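6-phosphogluconate dehydratase (PDB 2GP4) probably catalyses the dehydration of 6-phosphogluconate to 2-keto-3-deoxy-6-phosphogluconate, a step of the Entner-Doudoroff pathway, and is seen here without its iron-sulfur cluster. Local coordinates at residues A479-G484 with T511-S516. Residues are numbered along the deposited sequence; the frame is centred on the assembly and turned at random.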
loop_
_atom_site.group_PDB
_atom_site.type_symbol
_atom_site.label_atom_id
_atom_site.label_comp_id
_atom_site.label_asym_id
_atom_site.label_seq_id
_atom_site.Cartn_x
_atom_site.Cartn_y
_atom_site.Cartn_z
ATOM N N ALA A 479 -22.300 14.629 17.175
ATOM C CA ALA A 479 -23.587 15.039 17.743
ATOM C C ALA A 479 -24.381 13.840 18.280
ATOM O O ALA A 479 -25.084 13.939 19.292
ATOM C CB ALA A 479 -24.400 15.802 16.710
ATOM N N LEU A 480 -24.249 12.716 17.582
ATOM C CA LEU A 480 -24.891 11.463 17.941
ATOM C C LEU A 480 -24.253 10.918 19.217
ATOM O O LEU A 480 -24.949 10.433 20.115
ATOM C CB LEU A 480 -24.717 10.480 16.782
ATOM C CG LEU A 480 -25.756 9.430 16.385
ATOM C CD1 LEU A 480 -27.191 9.926 16.476
ATOM C CD2 LEU A 480 -25.441 8.984 14.965
ATOM N N PHE A 481 -22.925 11.020 19.284
ATOM C CA PHE A 481 -22.136 10.614 20.445
ATOM C C PHE A 481 -22.476 11.453 21.684
ATOM O O PHE A 481 -22.603 10.921 22.789
ATOM C CB PHE A 481 -20.648 10.740 20.104
ATOM C CG PHE A 481 -19.723 10.451 21.252
ATOM C CD1 PHE A 481 -19.325 11.466 22.117
ATOM C CD2 PHE A 481 -19.227 9.171 21.457
ATOM C CE1 PHE A 481 -18.462 11.208 23.181
ATOM C CE2 PHE A 481 -18.359 8.903 22.515
ATOM C CZ PHE A 481 -17.977 9.924 23.379
ATOM N N LYS A 482 -22.617 12.763 21.484
ATOM C CA LYS A 482 -22.915 13.714 22.561
ATOM C C LYS A 482 -24.324 13.573 23.141
ATOM O O LYS A 482 -24.563 13.948 24.292
ATOM C CB LYS A 482 -22.703 15.150 22.070
ATOM C CG LYS A 482 -21.253 15.581 22.036
ATOM C CD LYS A 482 -21.091 16.914 21.342
ATOM C CE LYS A 482 -19.699 17.470 21.574
ATOM N NZ LYS A 482 -19.390 18.560 20.616
ATOM N N SER A 483 -25.255 13.052 22.341
ATOM C CA SER A 483 -26.628 12.833 22.798
ATOM C C SER A 483 -26.784 11.455 23.435
ATOM O O SER A 483 -27.899 11.037 23.763
ATOM C CB SER A 483 -27.633 13.020 21.653
ATOM O OG SER A 483 -27.546 11.966 20.711
ATOM N N GLY A 484 -25.660 10.756 23.596
ATOM C CA GLY A 484 -25.633 9.455 24.261
ATOM C C GLY A 484 -26.241 8.338 23.433
ATOM O O GLY A 484 -26.474 7.239 23.944
ATOM N N THR A 511 -12.363 6.491 14.543
ATOM C CA THR A 511 -11.727 5.567 15.495
ATOM C C THR A 511 -11.630 6.044 16.960
ATOM O O THR A 511 -11.801 5.226 17.869
ATOM C CB THR A 511 -10.332 5.094 15.001
ATOM O OG1 THR A 511 -9.479 6.228 14.817
ATOM C CG2 THR A 511 -10.451 4.328 13.681
ATOM N N PRO A 512 -11.340 7.346 17.200
ATOM C CA PRO A 512 -11.146 7.788 18.587
ATOM C C PRO A 512 -12.379 7.620 19.479
ATOM O O PRO A 512 -12.265 7.101 20.589
ATOM C CB PRO A 512 -10.800 9.281 18.446
ATOM C CG PRO A 512 -10.356 9.448 17.027
ATOM C CD PRO A 512 -11.159 8.460 16.248
ATOM N N LEU A 513 -13.539 8.057 18.996
ATOM C CA LEU A 513 -14.771 7.995 19.783
ATOM C C LEU A 513 -15.228 6.553 20.002
ATOM O O LEU A 513 -15.598 6.172 21.118
ATOM C CB LEU A 513 -15.888 8.831 19.138
ATOM C CG LEU A 513 -15.648 10.330 18.865
ATOM C CD1 LEU A 513 -16.962 11.026 18.507
ATOM C CD2 LEU A 513 -14.966 11.045 20.031
ATOM N N LEU A 514 -15.175 5.750 18.941
ATOM C CA LEU A 514 -15.566 4.346 19.021
ATOM C C LEU A 514 -14.663 3.535 19.936
ATOM O O LEU A 514 -15.132 2.622 20.621
ATOM C CB LEU A 514 -15.650 3.731 17.628
ATOM C CG LEU A 514 -17.079 3.922 17.117
ATOM C CD1 LEU A 514 -17.130 4.742 15.840
ATOM C CD2 LEU A 514 -17.800 2.584 16.980
ATOM N N GLY A 515 -13.375 3.886 19.948
ATOM C CA GLY A 515 -12.411 3.321 20.896
ATOM C C GLY A 515 -12.798 3.602 22.336
ATOM O O GLY A 515 -12.728 2.713 23.184
ATOM N N SER A 516 -13.220 4.837 22.613
ATOM C CA SER A 516 -13.679 5.209 23.954
ATOM C C SER A 516 -14.986 4.498 24.333
ATOM O O SER A 516 -15.216 4.206 25.503
ATOM C CB SER A 516 -13.811 6.734 24.107
ATOM O OG SER A 516 -14.963 7.246 23.457
#
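Phe481 and Leu513 pair two neighbouring helices, 477-482 and 511-519, which belong to successive beta-alpha-beta crossovers of the mixed sheet in the C-terminal domain, and they illustrate how helices on a sheet can meet through one aromatic ring: that of Phe481 lies between segments 479-484 and 511-516, against Leu513 and Ser516. The Phe481 side chain runs with CG anti to the backbone N (chi1 176°), which carries the ring across to helix 511-519. Leu513 covers one ring face with its CD1 methyl, 3.9 Å from Phe481 CG, while Leu513 CB lies 4.1 Å from Phe481 CD2. The contact, largely apolar, lies at the surface of the protein, whereas the sheet-facing sides of the helices are served by other leucines: Leu480 touches Val469 and Ile471, and Leu514 touches Val524 and Leu526. With an alanine at Phe481, the Leu513 CD1 methyl would probably lose the ring face it packs on, leaving a gap between the helices. Gly484 N bonds to Phe481 O in the Schellman motif that ends helix 477-482. At the far end of the ring, Ser516 OG approaches Phe481 CE2 obliquely at 3.9 Å. This hydroxyl donates to Leu513 O at 2.7 Å, tilted somewhat from the carbonyl plane.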